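Local coordinates for cystathionine beta-lyase family protein, YNBB B.subtilis ortholog (Clostridium acetobutylicum, PDB 3HVY) that is a putative pyridoxal-phosphate-dependent cystathionine beta-lyase, related to methionine gamma-lyases and possibly involved in aluminium resistance, at residues T186-W190 with Y401-L405; V300-K306 with G407-F411; F310-M315 with V418-L422. The contacts are given in a common frame with arbitrary orientation. Numbering follows the deposited sequence.

Interaction 1 (T186-W190 with Y401-L405); sequences TGYGW and YIGYL
T186-W190 is an irregular loop leaving strand 177-183 of the large mixed sheet; I402-L405 belongs to the middle strand, 402-406, of the five-stranded antiparallel sheet. CA atoms pair Y188 with Y404 (7.9 Å) and W190 with I402 (8.2 Å), so the loop runs opposite to the strand. G187 (phi/psi -91/-121) sets its O 3.8 Å from Y404 CE1. Y188 (-86/78) centres an inverse gamma turn, closed by a weak bond from G189 N to G187 O (3.0 Å). Its m-rotamer ring lies obliquely to that of Y404, also m: centroids are 5.0 Å apart, planes meet at 33°, and Y188 CD1 sits 3.5 Å from Y404 CE2, over one face of the Y404 ring. Y188 OH is hydrogen-bonded to D394 OD2. Extended G189 (-140/-160) presents O to Y404 OH at 3.0 Å. W190 (chi1 t, chi2 -101°) leaves the backbone sideways and brings CE3 to 3.7 Å from CD1 of I402 (m, t); K338 forms a cation-pi pair with its indole. The loop bridges the two sheets, consistent with the large and small domains of fold-type I PLP enzymes. The chemistry implies a joint held mainly by aromatic and apolar packing, the tyrosine hydroxyl adding polar contact at a backbone carbonyl.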
ATOM      1  N   THR D 186      32.566  -7.287  11.000  1.00 34.91           N
ATOM      2  CA  THR D 186      33.701  -6.418  10.697  1.00 39.36           C
ATOM      3  C   THR D 186      33.253  -5.441   9.615  1.00 42.86           C
ATOM      4  O   THR D 186      32.391  -5.748   8.781  1.00 45.54           O
ATOM      5  CB  THR D 186      34.864  -7.251  10.072  1.00 39.25           C
ATOM      6  OG1 THR D 186      35.231  -8.303  10.970  1.00 40.50           O
ATOM      7  CG2 THR D 186      36.075  -6.389   9.661  1.00 41.43           C
ATOM      8  N   GLY D 187      33.814  -4.263   9.550  1.00 46.20           N
ATOM      9  CA  GLY D 187      33.422  -3.486   8.350  1.00 49.78           C
ATOM     10  C   GLY D 187      34.374  -3.722   7.170  1.00 48.19           C
ATOM     11  O   GLY D 187      34.601  -4.841   6.697  1.00 45.58           O
ATOM     12  N   TYR D 188      34.965  -2.637   6.712  1.00 50.47           N
ATOM     13  CA  TYR D 188      35.913  -2.729   5.643  1.00 50.80           C
ATOM     14  C   TYR D 188      37.283  -3.026   6.220  1.00 52.27           C
ATOM     15  O   TYR D 188      38.111  -2.133   6.324  1.00 57.89           O
ATOM     16  CB  TYR D 188      35.965  -1.425   4.848  1.00 51.25           C
ATOM     17  CG  TYR D 188      34.789  -1.156   3.944  1.00 49.48           C
ATOM     18  CD1 TYR D 188      34.017  -2.195   3.423  1.00 48.47           C
ATOM     19  CD2 TYR D 188      34.500   0.144   3.544  1.00 54.38           C
ATOM     20  CE1 TYR D 188      32.976  -1.946   2.577  1.00 57.48           C
ATOM     21  CE2 TYR D 188      33.454   0.412   2.682  1.00 55.42           C
ATOM     22  CZ  TYR D 188      32.695  -0.636   2.196  1.00 60.83           C
ATOM     23  OH  TYR D 188      31.657  -0.372   1.339  1.00 61.62           O
ATOM     24  N   GLY D 189      37.550  -4.264   6.587  1.00 47.47           N
ATOM     25  CA  GLY D 189      38.898  -4.591   7.034  1.00 47.70           C
ATOM     26  C   GLY D 189      39.350  -5.940   6.521  1.00 46.71           C
ATOM     27  O   GLY D 189      38.831  -6.457   5.538  1.00 49.54           O
ATOM     28  N   TRP D 190      40.344  -6.496   7.179  1.00 41.60           N
ATOM     29  CA  TRP D 190      40.786  -7.820   6.863  1.00 39.69           C
ATOM     30  C   TRP D 190      40.870  -8.529   8.212  1.00 38.84           C
ATOM     31  O   TRP D 190      41.934  -8.835   8.697  1.00 38.28           O
ATOM     32  CB  TRP D 190      42.102  -7.797   6.091  1.00 37.51           C
ATOM     33  CG  TRP D 190      42.472  -9.126   5.528  1.00 38.39           C
ATOM     34  CD1 TRP D 190      43.378 -10.002   6.042  1.00 34.90           C
ATOM     35  CD2 TRP D 190      41.908  -9.772   4.363  1.00 34.13           C
ATOM     36  NE1 TRP D 190      43.446 -11.124   5.263  1.00 36.48           N
ATOM     37  CE2 TRP D 190      42.553 -11.014   4.224  1.00 34.82           C
ATOM     38  CE3 TRP D 190      40.915  -9.422   3.440  1.00 31.39           C
ATOM     39  CZ2 TRP D 190      42.245 -11.909   3.187  1.00 33.58           C
ATOM     40  CZ3 TRP D 190      40.628 -10.298   2.405  1.00 32.27           C
ATOM     41  CH2 TRP D 190      41.283 -11.512   2.282  1.00 33.36           C
ATOM     42  N   TYR D 401      42.997  -3.689  -2.400  1.00 33.83           N
ATOM     43  CA  TYR D 401      41.827  -3.920  -3.287  1.00 32.83           C
ATOM     44  C   TYR D 401      41.021  -5.149  -2.900  1.00 35.59           C
ATOM     45  O   TYR D 401      40.824  -6.081  -3.687  1.00 31.46           O
ATOM     46  CB  TYR D 401      42.251  -3.964  -4.761  1.00 33.03           C
ATOM     47  CG  TYR D 401      43.086  -2.745  -5.125  1.00 34.36           C
ATOM     48  CD1 TYR D 401      42.494  -1.499  -5.244  1.00 32.45           C
ATOM     49  CD2 TYR D 401      44.470  -2.835  -5.239  1.00 40.19           C
ATOM     50  CE1 TYR D 401      43.264  -0.357  -5.515  1.00 39.67           C
ATOM     51  CE2 TYR D 401      45.242  -1.722  -5.487  1.00 37.95           C
ATOM     52  CZ  TYR D 401      44.637  -0.483  -5.637  1.00 44.47           C
ATOM     53  OH  TYR D 401      45.419   0.624  -5.930  1.00 44.34           O
ATOM     54  N   ILE D 402      40.541  -5.082  -1.664  1.00 34.82           N
ATOM     55  CA  ILE D 402      39.680  -6.072  -1.115  1.00 33.53           C
ATOM     56  C   ILE D 402      38.284  -5.715  -1.512  1.00 33.83           C
ATOM     57  O   ILE D 402      37.852  -4.564  -1.395  1.00 30.02           O
ATOM     58  CB  ILE D 402      39.744  -6.061   0.411  1.00 32.52           C
ATOM     59  CG1 ILE D 402      41.150  -6.451   0.904  1.00 34.91           C
ATOM     60  CG2 ILE D 402      38.650  -6.997   0.985  1.00 24.42           C
ATOM     61  CD1 ILE D 402      41.503  -5.961   2.283  1.00 27.83           C
ATOM     62  N   GLY D 403      37.526  -6.720  -1.941  1.00 32.24           N
ATOM     63  CA  GLY D 403      36.131  -6.513  -2.231  1.00 29.88           C
ATOM     64  C   GLY D 403      35.237  -7.287  -1.292  1.00 34.74           C
ATOM     65  O   GLY D 403      35.609  -8.375  -0.789  1.00 31.38           O
ATOM     66  N   TYR D 404      34.022  -6.771  -1.103  1.00 32.96           N
ATOM     67  CA  TYR D 404      33.113  -7.367  -0.148  1.00 32.62           C
ATOM     68  C   TYR D 404      31.826  -7.739  -0.829  1.00 34.56           C
ATOM     69  O   TYR D 404      31.171  -6.879  -1.397  1.00 36.90           O
ATOM     70  CB  TYR D 404      32.871  -6.409   1.011  1.00 32.95           C
ATOM     71  CG  TYR D 404      34.157  -5.959   1.663  1.00 31.31           C
ATOM     72  CD1 TYR D 404      34.679  -6.611   2.762  1.00 33.31           C
ATOM     73  CD2 TYR D 404      34.854  -4.897   1.158  1.00 28.43           C
ATOM     74  CE1 TYR D 404      35.877  -6.185   3.333  1.00 29.25           C
ATOM     75  CE2 TYR D 404      36.025  -4.495   1.704  1.00 33.59           C
ATOM     76  CZ  TYR D 404      36.539  -5.144   2.798  1.00 32.83           C
ATOM     77  OH  TYR D 404      37.749  -4.718   3.364  1.00 31.69           O
ATOM     78  N   LEU D 405      31.496  -9.030  -0.775  1.00 32.63           N
ATOM     79  CA  LEU D 405      30.297  -9.594  -1.373  1.00 34.18           C
ATOM     80  C   LEU D 405      29.373 -10.032  -0.263  1.00 34.13           C
ATOM     81  O   LEU D 405      29.807 -10.557   0.745  1.00 33.63           O
ATOM     82  CB  LEU D 405      30.653 -10.830  -2.221  1.00 38.17           C
ATOM     83  CG  LEU D 405      29.478 -11.569  -2.880  1.00 45.10           C
ATOM     84  CD1 LEU D 405      29.242 -10.979  -4.226  1.00 46.20           C
ATOM     85  CD2 LEU D 405      29.696 -13.051  -3.030  1.00 49.75           C
TER

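Interaction 2 (V300-K306 with G407-F411). With EDO (1,2-ethanediol), chain Y.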
ATOM      1  N   VAL D 300      16.445 -17.757   4.075  1.00 30.22           N
ATOM      2  CA  VAL D 300      17.114 -16.830   3.193  1.00 32.30           C
ATOM      3  C   VAL D 300      18.516 -16.454   3.685  1.00 31.12           C
ATOM      4  O   VAL D 300      19.460 -16.371   2.881  1.00 28.05           O
ATOM      5  CB  VAL D 300      16.230 -15.603   2.917  1.00 33.76           C
ATOM      6  CG1 VAL D 300      16.996 -14.582   2.096  1.00 27.46           C
ATOM      7  CG2 VAL D 300      14.952 -16.065   2.113  1.00 30.47           C
ATOM      8  N   THR D 301      18.669 -16.312   5.001  1.00 28.26           N
ATOM      9  CA  THR D 301      19.984 -16.010   5.595  1.00 26.40           C
ATOM     10  C   THR D 301      20.991 -17.075   5.236  1.00 28.33           C
ATOM     11  O   THR D 301      22.089 -16.742   4.797  1.00 27.51           O
ATOM     12  CB  THR D 301      19.891 -15.818   7.130  1.00 26.82           C
ATOM     13  OG1 THR D 301      19.064 -14.685   7.419  1.00 25.97           O
ATOM     14  CG2 THR D 301      21.248 -15.701   7.825  1.00 22.98           C
ATOM     15  N   ILE D 302      20.581 -18.353   5.262  1.00 25.37           N
ATOM     16  CA  ILE D 302      21.477 -19.435   5.007  1.00 25.60           C
ATOM     17  C   ILE D 302      21.743 -19.603   3.527  1.00 28.27           C
ATOM     18  O   ILE D 302      22.807 -20.068   3.147  1.00 29.62           O
ATOM     19  CB  ILE D 302      21.016 -20.720   5.717  1.00 26.05           C
ATOM     20  CG1 ILE D 302      21.145 -20.523   7.249  1.00 34.56           C
ATOM     21  CG2 ILE D 302      21.837 -22.034   5.261  1.00 25.42           C
ATOM     22  CD1 ILE D 302      22.599 -20.390   7.760  1.00 30.97           C
ATOM     23  N   GLU D 303      20.821 -19.180   2.675  1.00 28.84           N
ATOM     24  CA  GLU D 303      21.137 -19.093   1.255  1.00 27.17           C
ATOM     25  C   GLU D 303      22.314 -18.113   1.043  1.00 30.02           C
ATOM     26  O   GLU D 303      23.222 -18.384   0.249  1.00 26.68           O
ATOM     27  CB  GLU D 303      19.940 -18.618   0.446  1.00 27.52           C
ATOM     28  CG  GLU D 303      18.741 -19.581   0.424  1.00 32.11           C
ATOM     29  CD  GLU D 303      19.095 -20.939  -0.162  1.00 33.98           C
ATOM     30  OE1 GLU D 303      19.447 -21.002  -1.357  1.00 34.32           O
ATOM     31  OE2 GLU D 303      19.017 -21.960   0.575  1.00 37.87           O
ATOM     32  N   ALA D 304      22.304 -17.003   1.769  1.00 29.00           N
ATOM     33  CA  ALA D 304      23.357 -15.975   1.618  1.00 28.96           C
ATOM     34  C   ALA D 304      24.671 -16.494   2.217  1.00 28.84           C
ATOM     35  O   ALA D 304      25.725 -16.308   1.638  1.00 29.71           O
ATOM     36  CB  ALA D 304      22.910 -14.676   2.249  1.00 25.82           C
ATOM     37  N   VAL D 305      24.596 -17.199   3.342  1.00 29.60           N
ATOM     38  CA  VAL D 305      25.755 -17.838   3.927  1.00 27.35           C
ATOM     39  C   VAL D 305      26.378 -18.820   2.938  1.00 28.17           C
ATOM     40  O   VAL D 305      27.587 -18.778   2.715  1.00 30.52           O
ATOM     41  CB  VAL D 305      25.480 -18.507   5.282  1.00 29.62           C
ATOM     42  CG1 VAL D 305      26.761 -19.202   5.828  1.00 29.65           C
ATOM     43  CG2 VAL D 305      24.945 -17.494   6.362  1.00 26.82           C
ATOM     44  N   LYS D 306      25.577 -19.701   2.339  1.00 27.17           N
ATOM     45  CA  LYS D 306      26.071 -20.633   1.344  1.00 24.63           C
ATOM     46  C   LYS D 306      26.727 -19.923   0.199  1.00 27.33           C
ATOM     47  O   LYS D 306      27.728 -20.378  -0.268  1.00 29.74           O
ATOM     48  CB  LYS D 306      24.956 -21.544   0.874  1.00 28.61           C
ATOM     49  CG  LYS D 306      24.530 -22.543   1.954  1.00 25.49           C
ATOM     50  CD  LYS D 306      23.404 -23.494   1.415  1.00 32.39           C
ATOM     51  CE  LYS D 306      22.933 -24.464   2.514  1.00 32.07           C
ATOM     52  NZ  LYS D 306      21.989 -25.542   2.088  1.00 30.98           N
ATOM     53  N   GLY D 407      25.005 -11.387   0.408  1.00 32.76           N
ATOM     54  CA  GLY D 407      23.631 -11.558   0.014  1.00 32.05           C
ATOM     55  C   GLY D 407      23.420 -12.579  -1.058  1.00 32.74           C
ATOM     56  O   GLY D 407      24.355 -13.129  -1.585  1.00 30.51           O
ATOM     57  N   GLY D 408      22.149 -12.803  -1.341  1.00 29.37           N
ATOM     58  CA  GLY D 408      21.674 -13.732  -2.318  1.00 34.84           C
ATOM     59  C   GLY D 408      20.359 -14.320  -1.819  1.00 33.20           C
ATOM     60  O   GLY D 408      20.346 -15.157  -0.887  1.00 33.78           O
ATOM     61  N   LEU D 409      19.259 -13.888  -2.430  1.00 32.32           N
ATOM     62  CA  LEU D 409      17.942 -14.400  -2.031  1.00 31.58           C
ATOM     63  C   LEU D 409      17.909 -15.896  -2.217  1.00 34.26           C
ATOM     64  O   LEU D 409      17.161 -16.594  -1.529  1.00 31.84           O
ATOM     65  CB  LEU D 409      16.834 -13.748  -2.822  1.00 33.31           C
ATOM     66  CG  LEU D 409      16.689 -12.224  -2.624  1.00 30.33           C
ATOM     67  CD1 LEU D 409      15.796 -11.627  -3.686  1.00 28.38           C
ATOM     68  CD2 LEU D 409      16.248 -11.840  -1.192  1.00 30.69           C
ATOM     69  N   THR D 410      18.690 -16.403  -3.174  1.00 30.19           N
ATOM     70  CA  THR D 410      18.814 -17.839  -3.343  1.00 30.29           C
ATOM     71  C   THR D 410      20.273 -18.142  -3.580  1.00 30.85           C
ATOM     72  O   THR D 410      21.071 -17.273  -4.053  1.00 31.42           O
ATOM     73  CB  THR D 410      17.979 -18.390  -4.514  1.00 34.05           C
ATOM     74  OG1 THR D 410      18.579 -18.018  -5.755  1.00 30.30           O
ATOM     75  CG2 THR D 410      16.570 -17.943  -4.466  1.00 29.74           C
ATOM     76  N   PHE D 411      20.685 -19.329  -3.171  1.00 29.94           N
ATOM     77  CA  PHE D 411      22.054 -19.727  -3.425  1.00 29.26           C
ATOM     78  C   PHE D 411      22.334 -19.792  -4.930  1.00 28.72           C
ATOM     79  O   PHE D 411      23.445 -19.451  -5.398  1.00 29.92           O
ATOM     80  CB  PHE D 411      22.353 -21.099  -2.789  1.00 31.39           C
ATOM     81  CG  PHE D 411      23.651 -21.667  -3.193  1.00 34.52           C
ATOM     82  CD1 PHE D 411      24.830 -21.019  -2.857  1.00 36.17           C
ATOM     83  CD2 PHE D 411      23.712 -22.821  -3.947  1.00 29.26           C
ATOM     84  CE1 PHE D 411      26.013 -21.514  -3.243  1.00 35.66           C
ATOM     85  CE2 PHE D 411      24.896 -23.317  -4.345  1.00 36.89           C
ATOM     86  CZ  PHE D 411      26.070 -22.672  -3.989  1.00 34.63           C
TER
HETATM   87  C1  EDO Y 428      20.233 -24.561  -1.885  1.00 38.18           C
HETATM   88  O1  EDO Y 428      19.756 -23.340  -2.425  1.00 30.34           O
HETATM   89  C2  EDO Y 428      20.829 -24.294  -0.524  1.00 49.03           C
HETATM   90  O2  EDO Y 428      19.892 -24.443   0.555  1.00 32.84           O
HETATM   91  O   HOH W   1      26.487 -13.713   1.375  1.00 30.05           O
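The contact is built around a helix N-terminus: T410 occupies the N-cap position of helix 411-422, and the carboxylate of E303, from helix 287-317, supplies an acceptor for that helix's first turn. F411 N donates to E303 OE1 at 2.8 Å with an N-H...O angle of 157°, a well-directed bond to an amide that has no helical carbonyl to pair with. T410 OG1 caps H413 N and also bonds Q46 of the second subunit, so the cap lies at a subunit interface. Before it, G407 and G408 adopt positive phi (96° and 146°), where a CB would be jammed against the preceding carbonyl O; for G408 it would also be crowded by T410 O. The bare glycines pass close to helix 287-317: the CA atoms of A304 and G407 are 4.7 Å apart, and A304 CB lies 3.9 Å from G407 CA. Topologically, this loop carries the chain from strand 402-406 of the antiparallel sheet into the C-terminal helix, along the flank of the long helix 287-317. A water spans the same place, donating to A304 O (2.7 Å) and accepting from G407 N (2.9 Å). Packing completes the interface of 369 Å²: V300 CG1 is 4.3 Å from L409 CD2, and K306 CB is 3.8 Å from F411 CD1. A 1,2-ethanediol, probably from the crystallisation liquor, donates from O1 to E303 OE1 and from O2 to E303 OE2, both at 2.6 Å, while K306 NZ reaches its O2 weakly (2.8 Å) and forms a salt bridge to D39.

Interaction 3 (F310-M315 with V418-L422); sequences FCARIM and VLIAL
This is a purely apolar helix-helix contact joining the C-terminal part of helix 287-317 to the end of the last helix, 411-422. Both segments are regular alpha helix, packed at a shallow angle: N-to-C directions differ by 31° (signed crossing -31°), and aliphatic side chains fill the 11.2 Å between the axes. C311 CA lies 6.5 Å from V418 CA and M315 CA 7.7 Å from L422 CA, so both helices advance four residues between the two points. V418 (t) touches four residues: CG1 is 3.5 Å from I314 CG2 and 4.3 Å from M315 SE, CG2 4.0 Å from C311 CB, and CB 4.4 Å from F310 CE2. I314 (t, t) extends CD1 to CD2 of L419 (m, t; 3.5 Å) and CD2 of L422 (t, p; 3.8 Å). M315, a selenomethionine (m, m, m), places SE 3.9 Å from L422 CD1. L419 CD2 meets the F310 ring edge, 4.1 Å from CZ. Helix 18-55 adjoins through L23 and A27, strand 334-338 packs against C311 (Q335, I337) and M315 (I337), and helix 342-354 touches M315 and A421.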
ATOM      1  N   PHE D 310      30.640 -20.602  -0.709  1.00 30.31           N
ATOM      2  CA  PHE D 310      30.968 -21.019  -2.078  1.00 29.16           C
ATOM      3  C   PHE D 310      31.870 -19.964  -2.743  1.00 29.25           C
ATOM      4  O   PHE D 310      32.878 -20.277  -3.382  1.00 28.21           O
ATOM      5  CB  PHE D 310      29.690 -21.181  -2.901  1.00 26.03           C
ATOM      6  CG  PHE D 310      29.930 -21.392  -4.380  1.00 28.31           C
ATOM      7  CD1 PHE D 310      30.401 -22.604  -4.857  1.00 32.88           C
ATOM      8  CD2 PHE D 310      29.756 -20.359  -5.285  1.00 31.14           C
ATOM      9  CE1 PHE D 310      30.632 -22.786  -6.216  1.00 31.75           C
ATOM     10  CE2 PHE D 310      30.029 -20.512  -6.624  1.00 31.46           C
ATOM     11  CZ  PHE D 310      30.460 -21.733  -7.102  1.00 25.06           C
ATOM     12  N   CYS D 311      31.540 -18.702  -2.574  1.00 28.43           N
ATOM     13  CA  CYS D 311      32.418 -17.651  -3.124  1.00 27.63           C
ATOM     14  C   CYS D 311      33.868 -17.767  -2.577  1.00 29.35           C
ATOM     15  O   CYS D 311      34.848 -17.704  -3.329  1.00 27.56           O
ATOM     16  CB  CYS D 311      31.828 -16.282  -2.800  1.00 30.91           C
ATOM     17  SG  CYS D 311      32.842 -14.899  -3.383  1.00 32.48           S
ATOM     18  N   ALA D 312      34.002 -17.851  -1.251  1.00 26.20           N
ATOM     19  CA  ALA D 312      35.269 -18.077  -0.570  1.00 26.59           C
ATOM     20  C   ALA D 312      36.084 -19.210  -1.225  1.00 27.29           C
ATOM     21  O   ALA D 312      37.260 -19.047  -1.488  1.00 27.47           O
ATOM     22  CB  ALA D 312      35.016 -18.426   0.967  1.00 26.02           C
ATOM     23  N   ARG D 313      35.461 -20.379  -1.416  1.00 28.23           N
ATOM     24  CA  ARG D 313      36.190 -21.512  -1.978  1.00 27.36           C
ATOM     25  C   ARG D 313      36.547 -21.319  -3.433  1.00 28.18           C
ATOM     26  O   ARG D 313      37.707 -21.516  -3.798  1.00 28.67           O
ATOM     27  CB  ARG D 313      35.477 -22.843  -1.815  1.00 29.76           C
ATOM     28  CG  ARG D 313      36.328 -24.022  -2.242  1.00 28.58           C
ATOM     29  CD  ARG D 313      37.704 -24.008  -1.586  1.00 22.80           C
ATOM     30  NE  ARG D 313      38.384 -25.324  -1.691  1.00 29.90           N
ATOM     31  CZ  ARG D 313      39.620 -25.600  -1.266  1.00 27.67           C
ATOM     32  NH1 ARG D 313      40.410 -24.668  -0.691  1.00 31.79           N
ATOM     33  NH2 ARG D 313      40.110 -26.814  -1.488  1.00 30.05           N
ATOM     34  N   ILE D 314      35.584 -20.903  -4.264  1.00 32.50           N
ATOM     35  CA  ILE D 314      35.889 -20.762  -5.675  1.00 30.62           C
ATOM     36  C   ILE D 314      36.926 -19.654  -5.947  1.00 29.10           C
ATOM     37  O   ILE D 314      37.805 -19.833  -6.772  1.00 30.98           O
ATOM     38  CB  ILE D 314      34.640 -20.630  -6.561  1.00 30.46           C
ATOM     39  CG1 ILE D 314      34.997 -21.028  -8.012  1.00 31.67           C
ATOM     40  CG2 ILE D 314      34.000 -19.201  -6.478  1.00 25.86           C
ATOM     41  CD1 ILE D 314      33.751 -20.980  -9.010  1.00 29.37           C
HETATM   42  N   MSE D 315      36.878 -18.539  -5.237  1.00 28.33           N
HETATM   43  CA  MSE D 315      37.854 -17.482  -5.505  1.00 27.48           C
HETATM   44  C   MSE D 315      39.238 -17.974  -5.035  1.00 28.79           C
HETATM   45  O   MSE D 315      40.267 -17.660  -5.617  1.00 29.62           O
HETATM   46  CB  MSE D 315      37.445 -16.173  -4.825  1.00 28.74           C
HETATM   47  CG  MSE D 315      36.094 -15.612  -5.296  1.00 32.94           C
HETATM   48 SE   MSE D 315      36.057 -15.341  -7.198  0.75 30.99          SE
HETATM   49  CE  MSE D 315      37.221 -13.785  -7.312  1.00 28.37           C
ATOM     50  N   VAL D 418      28.624 -15.169  -8.835  1.00 31.45           N
ATOM     51  CA  VAL D 418      30.069 -15.344  -8.690  1.00 31.39           C
ATOM     52  C   VAL D 418      30.714 -15.881  -9.965  1.00 30.34           C
ATOM     53  O   VAL D 418      31.796 -15.430 -10.340  1.00 31.35           O
ATOM     54  CB  VAL D 418      30.400 -16.187  -7.441  1.00 28.09           C
ATOM     55  CG1 VAL D 418      31.932 -16.537  -7.359  1.00 31.72           C
ATOM     56  CG2 VAL D 418      29.886 -15.442  -6.221  1.00 35.98           C
ATOM     57  N   LEU D 419      30.045 -16.824 -10.637  1.00 28.19           N
ATOM     58  CA  LEU D 419      30.572 -17.378 -11.851  1.00 31.65           C
ATOM     59  C   LEU D 419      30.642 -16.287 -12.920  1.00 32.72           C
ATOM     60  O   LEU D 419      31.656 -16.177 -13.629  1.00 31.53           O
ATOM     61  CB  LEU D 419      29.736 -18.548 -12.370  1.00 32.46           C
ATOM     62  CG  LEU D 419      29.548 -19.752 -11.452  1.00 35.18           C
ATOM     63  CD1 LEU D 419      28.762 -20.853 -12.204  1.00 41.42           C
ATOM     64  CD2 LEU D 419      30.904 -20.274 -10.896  1.00 39.20           C
ATOM     65  N   ILE D 420      29.589 -15.481 -13.023  1.00 32.76           N
ATOM     66  CA  ILE D 420      29.592 -14.399 -13.983  1.00 33.61           C
ATOM     67  C   ILE D 420      30.706 -13.424 -13.651  1.00 32.46           C
ATOM     68  O   ILE D 420      31.517 -13.097 -14.493  1.00 35.22           O
ATOM     69  CB  ILE D 420      28.234 -13.667 -14.040  1.00 33.67           C
ATOM     70  CG1 ILE D 420      27.210 -14.583 -14.681  1.00 31.17           C
ATOM     71  CG2 ILE D 420      28.344 -12.366 -14.838  1.00 26.33           C
ATOM     72  CD1 ILE D 420      25.750 -14.197 -14.359  1.00 33.78           C
ATOM     73  N   ALA D 421      30.788 -13.007 -12.404  1.00 33.46           N
ATOM     74  CA  ALA D 421      31.848 -12.107 -12.000  1.00 34.44           C
ATOM     75  C   ALA D 421      33.266 -12.703 -12.216  1.00 35.02           C
ATOM     76  O   ALA D 421      34.170 -12.035 -12.742  1.00 34.35           O
ATOM     77  CB  ALA D 421      31.639 -11.695 -10.545  1.00 33.16           C
ATOM     78  N   LEU D 422      33.474 -13.950 -11.795  1.00 36.44           N
ATOM     79  CA  LEU D 422      34.788 -14.591 -11.925  1.00 32.59           C
ATOM     80  C   LEU D 422      35.229 -14.739 -13.391  1.00 34.73           C
ATOM     81  O   LEU D 422      36.418 -14.643 -13.696  1.00 34.00           O
ATOM     82  CB  LEU D 422      34.766 -15.962 -11.234  1.00 35.48           C
ATOM     83  CG  LEU D 422      36.062 -16.803 -11.269  1.00 36.25           C
ATOM     84  CD1 LEU D 422      37.311 -16.015 -10.803  1.00 33.85           C
ATOM     85  CD2 LEU D 422      35.881 -18.134 -10.449  1.00 29.90           C
TER

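Strand 402-406, the loop 407-411 and helix 411-422 follow one another, so the second segments of all three contacts lie in one C-terminal run, 401-422, while interactions 2 and 3 also share helix 287-317. Their centres are about 14 Å apart, and F411 CE1 packs 3.7 Å from F310 CB where they meet. Interaction 1, about 19 Å from interaction 2 and 16 Å from interaction 3 between centres, reaches the latter through L405, whose CD2 lies 3.7 Å from C311 SG and 4.0 Å from V418 CG2. T301, its CA-to-CB bond directed away from G407-F411, packs on N245, next in sequence to K244, the lysine carrying pyridoxal phosphate; this face of helix 287-317 therefore lies near the cofactor site.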